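Local coordinates for attaching and effacing protein, pathogenesis factor (Escherichia coli, PDB 4E9L) that probably acts as a surface adhesin of the intimin/invasin family, this chain being a run of its immunoglobulin-like domains, at residues Thr309-Thr314 and Thr365-Ser370; Leu331-Pro336 and Gly352-Lys357; Ala372-Val377 and Val392-Gly397. All coordinates share one frame; numbering follows the deposited sequence.

Contact 1: Thr309-Thr314 and Thr365-Ser370; sequences TVKTTT and TLTLGS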
ATOM      1  N   THR A 309      51.199 -13.685 -19.098  1.00 16.84           N
ATOM      2  CA  THR A 309      52.147 -14.716 -18.678  1.00 16.47           C
ATOM      3  C   THR A 309      51.707 -15.230 -17.309  1.00 18.99           C
ATOM      4  O   THR A 309      51.076 -14.483 -16.550  1.00 17.96           O
ATOM      5  CB  THR A 309      53.574 -14.113 -18.680  1.00 27.15           C
ATOM      6  OG1 THR A 309      53.907 -13.787 -20.026  1.00 29.34           O
ATOM      7  CG2 THR A 309      54.643 -15.069 -18.125  1.00 23.89           C
ATOM      8  N   VAL A 310      52.019 -16.502 -17.007  1.00 17.10           N
ATOM      9  CA  VAL A 310      51.786 -17.130 -15.703  1.00 17.39           C
ATOM     10  C   VAL A 310      52.300 -16.202 -14.597  1.00 19.94           C
ATOM     11  O   VAL A 310      53.337 -15.542 -14.764  1.00 19.45           O
ATOM     12  CB  VAL A 310      52.432 -18.551 -15.570  1.00 22.47           C
ATOM     13  CG1 VAL A 310      51.667 -19.580 -16.399  1.00 21.05           C
ATOM     14  CG2 VAL A 310      53.928 -18.554 -15.937  1.00 23.43           C
ATOM     15  N   LYS A 311      51.554 -16.124 -13.507  1.00 15.80           N
ATOM     16  CA  LYS A 311      51.876 -15.333 -12.309  1.00 16.03           C
ATOM     17  C   LYS A 311      52.009 -13.807 -12.487  1.00 20.86           C
ATOM     18  O   LYS A 311      52.532 -13.138 -11.585  1.00 21.13           O
ATOM     19  CB  LYS A 311      53.066 -15.939 -11.520  1.00 17.30           C
ATOM     20  CG  LYS A 311      52.790 -17.340 -10.939  1.00 24.99           C
ATOM     21  CD  LYS A 311      51.569 -17.371  -9.970  1.00 34.89           C
ATOM     22  CE  LYS A 311      51.701 -16.481  -8.747  1.00 42.42           C
ATOM     23  NZ  LYS A 311      50.409 -16.345  -8.010  1.00 48.20           N
ATOM     24  N   THR A 312      51.561 -13.260 -13.637  1.00 16.90           N
ATOM     25  CA  THR A 312      51.577 -11.808 -13.838  1.00 16.55           C
ATOM     26  C   THR A 312      50.110 -11.341 -13.634  1.00 19.64           C
ATOM     27  O   THR A 312      49.279 -12.127 -13.195  1.00 20.15           O
ATOM     28  CB  THR A 312      52.143 -11.386 -15.205  1.00 18.66           C
ATOM     29  OG1 THR A 312      51.259 -11.826 -16.229  1.00 20.61           O
ATOM     30  CG2 THR A 312      53.607 -11.846 -15.446  1.00 18.48           C
ATOM     31  N   THR A 313      49.804 -10.092 -13.929  1.00 16.32           N
ATOM     32  CA  THR A 313      48.450  -9.574 -13.736  1.00 16.40           C
ATOM     33  C   THR A 313      47.881  -9.010 -15.021  1.00 21.04           C
ATOM     34  O   THR A 313      48.618  -8.646 -15.944  1.00 19.87           O
ATOM     35  CB  THR A 313      48.406  -8.478 -12.649  1.00 19.26           C
ATOM     36  OG1 THR A 313      49.251  -7.407 -13.047  1.00 25.12           O
ATOM     37  CG2 THR A 313      48.806  -8.984 -11.248  1.00 16.87           C
ATOM     38  N   THR A 314      46.551  -8.941 -15.060  1.00 16.74           N
ATOM     39  CA  THR A 314      45.799  -8.306 -16.119  1.00 16.23           C
ATOM     40  C   THR A 314      44.591  -7.649 -15.474  1.00 18.12           C
ATOM     41  O   THR A 314      44.020  -8.197 -14.527  1.00 17.90           O
ATOM     42  CB  THR A 314      45.494  -9.252 -17.319  1.00 23.38           C
ATOM     43  OG1 THR A 314      44.942  -8.448 -18.358  1.00 22.90           O
ATOM     44  CG2 THR A 314      44.509 -10.388 -16.978  1.00 17.50           C
ATOM     45  N   THR A 365      41.771  -6.591 -10.589  1.00 12.38           N
ATOM     46  CA  THR A 365      43.081  -7.049 -11.030  1.00 12.92           C
ATOM     47  C   THR A 365      43.073  -8.557 -10.927  1.00 16.62           C
ATOM     48  O   THR A 365      42.821  -9.107  -9.848  1.00 16.47           O
ATOM     49  CB  THR A 365      44.198  -6.460 -10.145  1.00 19.10           C
ATOM     50  OG1 THR A 365      44.229  -5.030 -10.315  1.00 18.32           O
ATOM     51  CG2 THR A 365      45.565  -7.046 -10.474  1.00 14.28           C
ATOM     52  N   LEU A 366      43.341  -9.217 -12.039  1.00 11.76           N
ATOM     53  CA  LEU A 366      43.428 -10.662 -12.063  1.00 12.15           C
ATOM     54  C   LEU A 366      44.888 -11.032 -11.965  1.00 16.02           C
ATOM     55  O   LEU A 366      45.657 -10.633 -12.827  1.00 15.30           O
ATOM     56  CB  LEU A 366      42.832 -11.233 -13.388  1.00 11.71           C
ATOM     57  CG  LEU A 366      42.937 -12.754 -13.582  1.00 16.98           C
ATOM     58  CD1 LEU A 366      42.126 -13.502 -12.514  1.00 16.93           C
ATOM     59  CD2 LEU A 366      42.507 -13.162 -15.008  1.00 19.15           C
ATOM     60  N   THR A 367      45.244 -11.860 -10.985  1.00 11.41           N
ATOM     61  CA  THR A 367      46.592 -12.407 -10.866  1.00 11.68           C
ATOM     62  C   THR A 367      46.507 -13.802 -11.471  1.00 16.49           C
ATOM     63  O   THR A 367      45.705 -14.645 -11.035  1.00 13.45           O
ATOM     64  CB  THR A 367      47.103 -12.469  -9.421  1.00 17.82           C
ATOM     65  OG1 THR A 367      47.080 -11.158  -8.866  1.00 19.72           O
ATOM     66  CG2 THR A 367      48.560 -13.018  -9.341  1.00 18.04           C
ATOM     67  N   LEU A 368      47.331 -14.047 -12.476  1.00 13.72           N
ATOM     68  CA  LEU A 368      47.308 -15.346 -13.126  1.00 15.21           C
ATOM     69  C   LEU A 368      47.921 -16.416 -12.221  1.00 17.41           C
ATOM     70  O   LEU A 368      48.679 -16.103 -11.316  1.00 17.35           O
ATOM     71  CB  LEU A 368      48.009 -15.265 -14.510  1.00 15.44           C
ATOM     72  CG  LEU A 368      47.214 -14.637 -15.665  1.00 19.62           C
ATOM     73  CD1 LEU A 368      45.842 -15.308 -15.858  1.00 19.84           C
ATOM     74  CD2 LEU A 368      47.064 -13.095 -15.502  1.00 22.37           C
ATOM     75  N   GLY A 369      47.552 -17.656 -12.447  1.00 15.40           N
ATOM     76  CA  GLY A 369      48.043 -18.780 -11.667  1.00 15.22           C
ATOM     77  C   GLY A 369      49.375 -19.295 -12.168  1.00 18.66           C
ATOM     78  O   GLY A 369      50.029 -18.638 -12.984  1.00 15.77           O
ATOM     79  N   SER A 370      49.806 -20.461 -11.657  1.00 16.91           N
ATOM     80  CA  SER A 370      51.109 -21.040 -12.054  1.00 17.84           C
ATOM     81  C   SER A 370      51.046 -21.871 -13.337  1.00 22.70           C
ATOM     82  O   SER A 370      52.083 -22.083 -13.971  1.00 23.58           O
ATOM     83  CB  SER A 370      51.702 -21.869 -10.920  1.00 20.30           C
ATOM     84  OG  SER A 370      50.755 -22.807 -10.451  1.00 24.28           O
TER
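L368 turns its side chain under the backbone of T309-T314, and this is the tight side of the contact. Its CD2 comes to 3.3 Å from T312 O, while its own N donates to the same carbonyl in a nearly straight bond (2.8 Å, 173°). CD2 also touches T314 CG2, which reaches L366 CD2 as well; T314 and L366 lie side by side on the buried face, with V395 and L393 of the facing strand against the leucines. T314 and L366 form a hydrogen-bonded antiparallel pair, T314 N to L366 O at 2.9 Å and L366 N to T314 O at 2.8 Å. T314 OG1, anti to the backbone N (chi1 -171°), bonds D304; CG2 stands between the backbone N and the carbonyl carbon.

The other side is looser and faces solvent. T313 CG2 sits 3.7 Å from T367 OG1, and T365 CG2 meets the same methyl. L368 O is buried here without a polar partner: K311 CA makes a CA-H...O contact with it at 3.4 Å, and K311 CD lies against it. The bent lysine carries NZ on to a salt bridge with E347, and its N holds G369 O less straight (138°).

In the turn, T312 N and OG1 reach T309 O from the same face of its plane. These are the two central strands of a four-stranded antiparallel sheet, in an immunoglobulin-like sandwich of the invasin domain 3 family, separating at one end, with T309-T312 as a type II turn.

Contact 2: Leu331-Pro336 and Gly352-Lys357; sequences LKPDAP and GNWTEK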
ATOM      1  N   LEU A 331      26.397  -2.327  -7.314  1.00 26.03           N
ATOM      2  CA  LEU A 331      26.255  -3.752  -7.084  1.00 27.38           C
ATOM      3  C   LEU A 331      27.565  -4.478  -7.339  1.00 34.63           C
ATOM      4  O   LEU A 331      27.924  -4.785  -8.497  1.00 35.17           O
ATOM      5  CB  LEU A 331      25.090  -4.304  -7.929  1.00 28.17           C
ATOM      6  CG  LEU A 331      24.835  -5.800  -7.914  1.00 34.72           C
ATOM      7  CD1 LEU A 331      24.431  -6.296  -6.521  1.00 36.61           C
ATOM      8  CD2 LEU A 331      23.795  -6.177  -8.960  1.00 34.45           C
ATOM      9  N   LYS A 332      28.287  -4.727  -6.243  1.00 30.45           N
ATOM     10  CA  LYS A 332      29.566  -5.423  -6.275  1.00 31.31           C
ATOM     11  C   LYS A 332      29.516  -6.913  -6.688  1.00 29.25           C
ATOM     12  O   LYS A 332      28.924  -7.759  -5.998  1.00 28.72           O
ATOM     13  CB  LYS A 332      30.369  -5.209  -4.979  1.00 35.66           C
ATOM     14  CG  LYS A 332      31.819  -4.778  -5.240  1.00 47.86           C
ATOM     15  CD  LYS A 332      31.952  -3.352  -5.806  1.00 54.87           C
ATOM     16  CE  LYS A 332      32.040  -2.282  -4.738  1.00 70.93           C
ATOM     17  NZ  LYS A 332      33.286  -2.390  -3.927  1.00 80.18           N
ATOM     18  N   PRO A 333      30.232  -7.248  -7.772  1.00 23.28           N
ATOM     19  CA  PRO A 333      30.293  -8.653  -8.213  1.00 21.40           C
ATOM     20  C   PRO A 333      31.013  -9.557  -7.215  1.00 22.30           C
ATOM     21  O   PRO A 333      31.734  -9.076  -6.337  1.00 20.23           O
ATOM     22  CB  PRO A 333      31.053  -8.567  -9.543  1.00 23.17           C
ATOM     23  CG  PRO A 333      30.941  -7.103  -9.960  1.00 28.90           C
ATOM     24  CD  PRO A 333      31.004  -6.373  -8.676  1.00 25.44           C
ATOM     25  N   ASP A 334      30.791 -10.878  -7.337  1.00 19.94           N
ATOM     26  CA  ASP A 334      31.435 -11.884  -6.501  1.00 20.08           C
ATOM     27  C   ASP A 334      32.798 -12.218  -7.157  1.00 22.63           C
ATOM     28  O   ASP A 334      33.146 -11.657  -8.209  1.00 21.15           O
ATOM     29  CB  ASP A 334      30.569 -13.179  -6.479  1.00 22.83           C
ATOM     30  CG  ASP A 334      29.103 -13.011  -6.099  1.00 33.02           C
ATOM     31  OD1 ASP A 334      28.816 -12.212  -5.191  1.00 32.47           O
ATOM     32  OD2 ASP A 334      28.248 -13.737  -6.671  1.00 39.15           O
ATOM     33  N   ALA A 335      33.537 -13.167  -6.561  1.00 19.86           N
ATOM     34  CA  ALA A 335      34.779 -13.670  -7.133  1.00 18.99           C
ATOM     35  C   ALA A 335      34.401 -14.401  -8.436  1.00 22.48           C
ATOM     36  O   ALA A 335      33.357 -15.058  -8.473  1.00 21.69           O
ATOM     37  CB  ALA A 335      35.452 -14.637  -6.169  1.00 19.70           C
ATOM     38  N   PRO A 336      35.164 -14.241  -9.537  1.00 18.32           N
ATOM     39  CA  PRO A 336      34.841 -15.004 -10.758  1.00 18.22           C
ATOM     40  C   PRO A 336      35.133 -16.500 -10.564  1.00 20.50           C
ATOM     41  O   PRO A 336      35.809 -16.880  -9.614  1.00 19.50           O
ATOM     42  CB  PRO A 336      35.783 -14.420 -11.833  1.00 19.77           C
ATOM     43  CG  PRO A 336      36.576 -13.347 -11.166  1.00 24.54           C
ATOM     44  CD  PRO A 336      36.439 -13.513  -9.679  1.00 20.01           C
ATOM     45  N   GLY A 352      41.234  -9.715  -7.534  1.00 17.18           N
ATOM     46  CA  GLY A 352      41.167  -8.869  -6.346  1.00 18.01           C
ATOM     47  C   GLY A 352      39.790  -8.228  -6.226  1.00 20.59           C
ATOM     48  O   GLY A 352      38.878  -8.560  -6.991  1.00 19.42           O
ATOM     49  N   ASN A 353      39.630  -7.291  -5.278  1.00 17.52           N
ATOM     50  CA  ASN A 353      38.370  -6.555  -5.087  1.00 18.10           C
ATOM     51  C   ASN A 353      37.915  -5.797  -6.329  1.00 21.36           C
ATOM     52  O   ASN A 353      38.740  -5.287  -7.084  1.00 21.27           O
ATOM     53  CB  ASN A 353      38.493  -5.572  -3.922  1.00 23.77           C
ATOM     54  CG  ASN A 353      38.653  -6.228  -2.568  1.00 43.20           C
ATOM     55  OD1 ASN A 353      37.960  -7.188  -2.201  1.00 33.96           O
ATOM     56  ND2 ASN A 353      39.534  -5.675  -1.773  1.00 39.60           N
ATOM     57  N   TRP A 354      36.603  -5.742  -6.547  1.00 17.53           N
ATOM     58  CA  TRP A 354      36.031  -4.985  -7.649  1.00 18.35           C
ATOM     59  C   TRP A 354      35.833  -3.529  -7.200  1.00 22.19           C
ATOM     60  O   TRP A 354      35.345  -3.280  -6.091  1.00 22.64           O
ATOM     61  CB  TRP A 354      34.668  -5.584  -8.073  1.00 17.52           C
ATOM     62  CG  TRP A 354      34.761  -6.937  -8.720  1.00 19.02           C
ATOM     63  CD1 TRP A 354      34.594  -8.152  -8.115  1.00 22.30           C
ATOM     64  CD2 TRP A 354      35.031  -7.211 -10.108  1.00 18.53           C
ATOM     65  NE1 TRP A 354      34.750  -9.165  -9.036  1.00 22.63           N
ATOM     66  CE2 TRP A 354      35.006  -8.614 -10.271  1.00 22.67           C
ATOM     67  CE3 TRP A 354      35.300  -6.399 -11.230  1.00 18.90           C
ATOM     68  CZ2 TRP A 354      35.251  -9.228 -11.505  1.00 21.51           C
ATOM     69  CZ3 TRP A 354      35.530  -7.003 -12.453  1.00 19.74           C
ATOM     70  CH2 TRP A 354      35.487  -8.402 -12.590  1.00 20.74           C
ATOM     71  N   THR A 355      36.218  -2.570  -8.053  1.00 17.02           N
ATOM     72  CA  THR A 355      35.963  -1.158  -7.792  1.00 17.91           C
ATOM     73  C   THR A 355      35.065  -0.631  -8.915  1.00 19.56           C
ATOM     74  O   THR A 355      35.400  -0.805 -10.087  1.00 16.38           O
ATOM     75  CB  THR A 355      37.268  -0.352  -7.673  1.00 24.79           C
ATOM     76  OG1 THR A 355      38.071  -0.940  -6.661  1.00 22.04           O
ATOM     77  CG2 THR A 355      37.014   1.128  -7.339  1.00 24.18           C
ATOM     78  N   GLU A 356      33.954   0.038  -8.567  1.00 17.10           N
ATOM     79  CA  GLU A 356      33.099   0.603  -9.619  1.00 16.92           C
ATOM     80  C   GLU A 356      33.700   1.955  -9.997  1.00 21.97           C
ATOM     81  O   GLU A 356      33.690   2.885  -9.187  1.00 24.09           O
ATOM     82  CB  GLU A 356      31.628   0.709  -9.157  1.00 17.78           C
ATOM     83  CG  GLU A 356      30.683   0.976 -10.317  1.00 22.39           C
ATOM     84  CD  GLU A 356      29.226   1.237  -9.993  1.00 38.14           C
ATOM     85  OE1 GLU A 356      28.807   1.055  -8.825  1.00 24.98           O
ATOM     86  OE2 GLU A 356      28.491   1.594 -10.941  1.00 24.30           O
ATOM     87  N   LYS A 357      34.304   2.024 -11.192  1.00 16.90           N
ATOM     88  CA  LYS A 357      35.041   3.195 -11.692  1.00 17.59           C
ATOM     89  C   LYS A 357      34.260   4.021 -12.730  1.00 24.91           C
ATOM     90  O   LYS A 357      34.621   5.170 -13.035  1.00 25.60           O
ATOM     91  CB  LYS A 357      36.409   2.754 -12.246  1.00 19.02           C
ATOM     92  CG  LYS A 357      37.333   2.145 -11.192  1.00 28.41           C
ATOM     93  CD  LYS A 357      38.788   2.514 -11.457  1.00 36.65           C
ATOM     94  CE  LYS A 357      39.801   1.618 -10.769  1.00 49.30           C
ATOM     95  NZ  LYS A 357      39.876   1.878  -9.306  1.00 63.01           N
TER
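K332 folds back over the backbone of W354, its chain bent at every torsion beyond CG, and NZ donates to W354 O at 3.1 Å, nearly in line with the carbonyl. On the way CD passes 3.4 Å from the same oxygen, so the aliphatic part of the lysine covers the carbonyl that its ammonium group holds.

P333 comes next and packs on the ring. The two side chains cross at about a right angle, the proline ring lying over the face of the indole, with CB over the five-membered ring in a CH-pi contact, 3.8 Å from the centroid and 12° off the normal. CD rests on W354 CB and CG, and F318 and Y362 also touch both the proline and the tryptophan.

D334 adds its backbone. W354 NE1 donates to D334 O at 3.1 Å, bent to 139° at the hydrogen; the donor stands above the carbonyl plane. D334 points its CB away, and its OD2 accepts from G383 N. P336 CG then comes obliquely to W354 CZ2 of the benzo ring at 4.3 Å, a lighter touch.

The chemistry is that of a buried tryptophan whose indole N-H and backbone carbonyl are both met by one loop, while the proline lies over one face of the ring. Though bent, the bond to D334 O satisfies an indole nitrogen that would otherwise be buried without a partner from this loop.

Contact 3: Ala372-Val377 and Val392-Gly397; sequences AGQLSV and VLNVAG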
ATOM      1  N   ALA A 372      49.999 -22.742 -17.288  1.00 19.27           N
ATOM      2  CA  ALA A 372      49.815 -22.115 -18.609  1.00 20.12           C
ATOM      3  C   ALA A 372      48.623 -22.779 -19.325  1.00 23.60           C
ATOM      4  O   ALA A 372      48.105 -23.790 -18.870  1.00 23.60           O
ATOM      5  CB  ALA A 372      51.081 -22.284 -19.444  1.00 20.94           C
ATOM      6  N   GLY A 373      48.207 -22.202 -20.433  1.00 20.19           N
ATOM      7  CA  GLY A 373      47.122 -22.767 -21.204  1.00 21.16           C
ATOM      8  C   GLY A 373      45.883 -21.917 -21.175  1.00 23.41           C
ATOM      9  O   GLY A 373      45.899 -20.777 -20.704  1.00 20.44           O
ATOM     10  N   GLN A 374      44.798 -22.488 -21.682  1.00 21.15           N
ATOM     11  CA  GLN A 374      43.546 -21.770 -21.752  1.00 20.17           C
ATOM     12  C   GLN A 374      42.913 -21.553 -20.378  1.00 21.37           C
ATOM     13  O   GLN A 374      42.951 -22.447 -19.526  1.00 20.21           O
ATOM     14  CB  GLN A 374      42.607 -22.458 -22.769  1.00 22.09           C
ATOM     15  CG  GLN A 374      41.413 -21.622 -23.162  1.00 30.84           C
ATOM     16  CD  GLN A 374      40.582 -22.284 -24.233  1.00 46.44           C
ATOM     17  OE1 GLN A 374      40.860 -22.168 -25.424  1.00 40.57           O
ATOM     18  NE2 GLN A 374      39.516 -22.955 -23.829  1.00 38.02           N
ATOM     19  N   LEU A 375      42.420 -20.310 -20.131  1.00 15.51           N
ATOM     20  CA  LEU A 375      41.729 -19.960 -18.907  1.00 14.55           C
ATOM     21  C   LEU A 375      40.366 -19.369 -19.251  1.00 19.43           C
ATOM     22  O   LEU A 375      40.305 -18.351 -19.945  1.00 18.00           O
ATOM     23  CB  LEU A 375      42.520 -18.942 -18.045  1.00 13.47           C
ATOM     24  CG  LEU A 375      41.852 -18.496 -16.719  1.00 18.29           C
ATOM     25  CD1 LEU A 375      41.791 -19.658 -15.698  1.00 19.40           C
ATOM     26  CD2 LEU A 375      42.638 -17.359 -16.057  1.00 17.19           C
ATOM     27  N   SER A 376      39.290 -19.990 -18.727  1.00 16.10           N
ATOM     28  CA  SER A 376      37.926 -19.513 -18.901  0.50 16.18           C
ATOM     29  C   SER A 376      37.557 -18.750 -17.617  1.00 19.59           C
ATOM     30  O   SER A 376      37.695 -19.295 -16.515  1.00 19.46           O
ATOM     31  CB  SER A 376      36.989 -20.687 -19.180  0.50 20.06           C
ATOM     32  OG  SER A 376      35.645 -20.430 -18.820  0.50 28.76           O
ATOM     33  N   VAL A 377      37.166 -17.475 -17.756  1.00 15.68           N
ATOM     34  CA  VAL A 377      36.835 -16.625 -16.615  1.00 13.92           C
ATOM     35  C   VAL A 377      35.336 -16.272 -16.637  1.00 18.41           C
ATOM     36  O   VAL A 377      34.880 -15.567 -17.547  1.00 17.79           O
ATOM     37  CB  VAL A 377      37.749 -15.354 -16.574  1.00 15.80           C
ATOM     38  CG1 VAL A 377      37.419 -14.471 -15.383  1.00 16.09           C
ATOM     39  CG2 VAL A 377      39.226 -15.720 -16.553  1.00 14.49           C
ATOM     40  N   VAL A 392      37.838 -15.683 -22.363  1.00 16.22           N
ATOM     41  CA  VAL A 392      38.810 -16.754 -22.614  1.00 16.66           C
ATOM     42  C   VAL A 392      40.193 -16.141 -22.772  1.00 21.35           C
ATOM     43  O   VAL A 392      40.403 -15.292 -23.631  1.00 23.72           O
ATOM     44  CB  VAL A 392      38.414 -17.635 -23.823  1.00 23.18           C
ATOM     45  CG1 VAL A 392      39.500 -18.678 -24.134  1.00 24.10           C
ATOM     46  CG2 VAL A 392      37.042 -18.300 -23.607  1.00 23.33           C
ATOM     47  N   LEU A 393      41.124 -16.554 -21.931  1.00 16.63           N
ATOM     48  CA  LEU A 393      42.504 -16.098 -22.012  1.00 17.49           C
ATOM     49  C   LEU A 393      43.419 -17.283 -22.361  1.00 21.76           C
ATOM     50  O   LEU A 393      43.090 -18.433 -22.055  1.00 20.72           O
ATOM     51  CB  LEU A 393      42.965 -15.452 -20.678  1.00 17.30           C
ATOM     52  CG  LEU A 393      42.121 -14.298 -20.107  1.00 21.34           C
ATOM     53  CD1 LEU A 393      42.635 -13.868 -18.721  1.00 20.44           C
ATOM     54  CD2 LEU A 393      42.085 -13.093 -21.050  1.00 20.98           C
ATOM     55  N   ASN A 394      44.552 -17.003 -23.012  1.00 19.35           N
ATOM     56  CA  ASN A 394      45.554 -18.033 -23.304  1.00 18.96           C
ATOM     57  C   ASN A 394      46.792 -17.670 -22.497  1.00 21.81           C
ATOM     58  O   ASN A 394      47.539 -16.768 -22.870  1.00 21.18           O
ATOM     59  CB  ASN A 394      45.815 -18.121 -24.811  1.00 24.13           C
ATOM     60  CG  ASN A 394      44.646 -18.773 -25.520  1.00 51.61           C
ATOM     61  OD1 ASN A 394      44.407 -19.979 -25.406  1.00 47.24           O
ATOM     62  ND2 ASN A 394      43.830 -17.978 -26.180  1.00 48.67           N
ATOM     63  N   VAL A 395      46.965 -18.312 -21.335  1.00 17.45           N
ATOM     64  CA  VAL A 395      48.063 -17.974 -20.423  1.00 15.79           C
ATOM     65  C   VAL A 395      49.386 -18.539 -20.941  1.00 22.85           C
ATOM     66  O   VAL A 395      49.481 -19.741 -21.168  1.00 22.44           O
ATOM     67  CB  VAL A 395      47.755 -18.371 -18.950  1.00 17.32           C
ATOM     68  CG1 VAL A 395      48.810 -17.814 -17.989  1.00 16.28           C
ATOM     69  CG2 VAL A 395      46.362 -17.885 -18.537  1.00 17.04           C
ATOM     70  N   ALA A 396      50.391 -17.657 -21.119  1.00 20.20           N
ATOM     71  CA  ALA A 396      51.723 -17.982 -21.634  1.00 21.39           C
ATOM     72  C   ALA A 396      52.616 -18.526 -20.513  1.00 25.06           C
ATOM     73  O   ALA A 396      52.577 -18.007 -19.408  1.00 23.72           O
ATOM     74  CB  ALA A 396      52.343 -16.736 -22.256  1.00 22.25           C
ATOM     75  N   GLY A 397      53.387 -19.574 -20.807  1.00 22.18           N
ATOM     76  CA  GLY A 397      54.276 -20.236 -19.855  1.00 41.18           C
ATOM     77  C   GLY A 397      55.508 -19.446 -19.459  1.00 75.30           C
ATOM     78  O   GLY A 397      55.968 -18.576 -20.200  1.00 43.16           O
TER
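G373 and V395 open an antiparallel strand pairing, in one sheet of an immunoglobulin-like sandwich. Strands 373-377 and 392-395 run at 151° to each other.

Backbone bonds come first. G373 and V395 exchange both of theirs: G373 N reaches V395 O at 2.9 Å in the carbonyl plane, on a lone pair, whereas V395 N approaches G373 O from above its plane. At the backbone angles of G373 a CB would be jammed against the preceding carbonyl O, which calls for glycine. L375 and L393 form the second such pair, with L375 N to L393 O and L393 N to L375 O both 2.8 Å. The non-hydrogen-bonded pairs Q374-N394 and S376-V392 fall next to these, and there Q374 CA and V392 CA make CA-H...O contacts with L393 O and L375 O.

Apolar contacts lie on the buried face. L375 CB meets V395 CG2 at 4.0 Å, and L393 CD1 reaches both L375 CD2 and V377 CG2, each at 4.4 Å. F338 covers L375 and V377, while A303 meets L393.

Past the strand end, A372 CB sits 3.5 Å from V395 O.

The outer face carries mixed contacts. Q374, with CG anti to its backbone N (chi1 -166°) and its chain extended, lies beside N394, their amide planes 67° apart. Across the outer face, V392 CG1 touches Q374 CG at 3.6 Å.

In the fold
All three contacts belong to the last immunoglobulin-like domain modelled in this chain, and no ligand or active site is involved. Contacts 1 and 3 lie with centres about 10 Å apart and represent the two facing sheets at one end of the sandwich: L368 CD1 packs on V395 CG2 at 3.8 Å, and V310 N probably bonds A396 O at 2.9 Å. Contact 2 sits about 17 Å from contact 1, centre to centre, and is nested in the loop that contact 1 closes; across neighbouring strands, G352 N probably hydrogen-bonds T365 O at 2.9 Å. Contacts 2 and 3, about 21 Å apart between centres, touch where P336 CB meets V377 CG1.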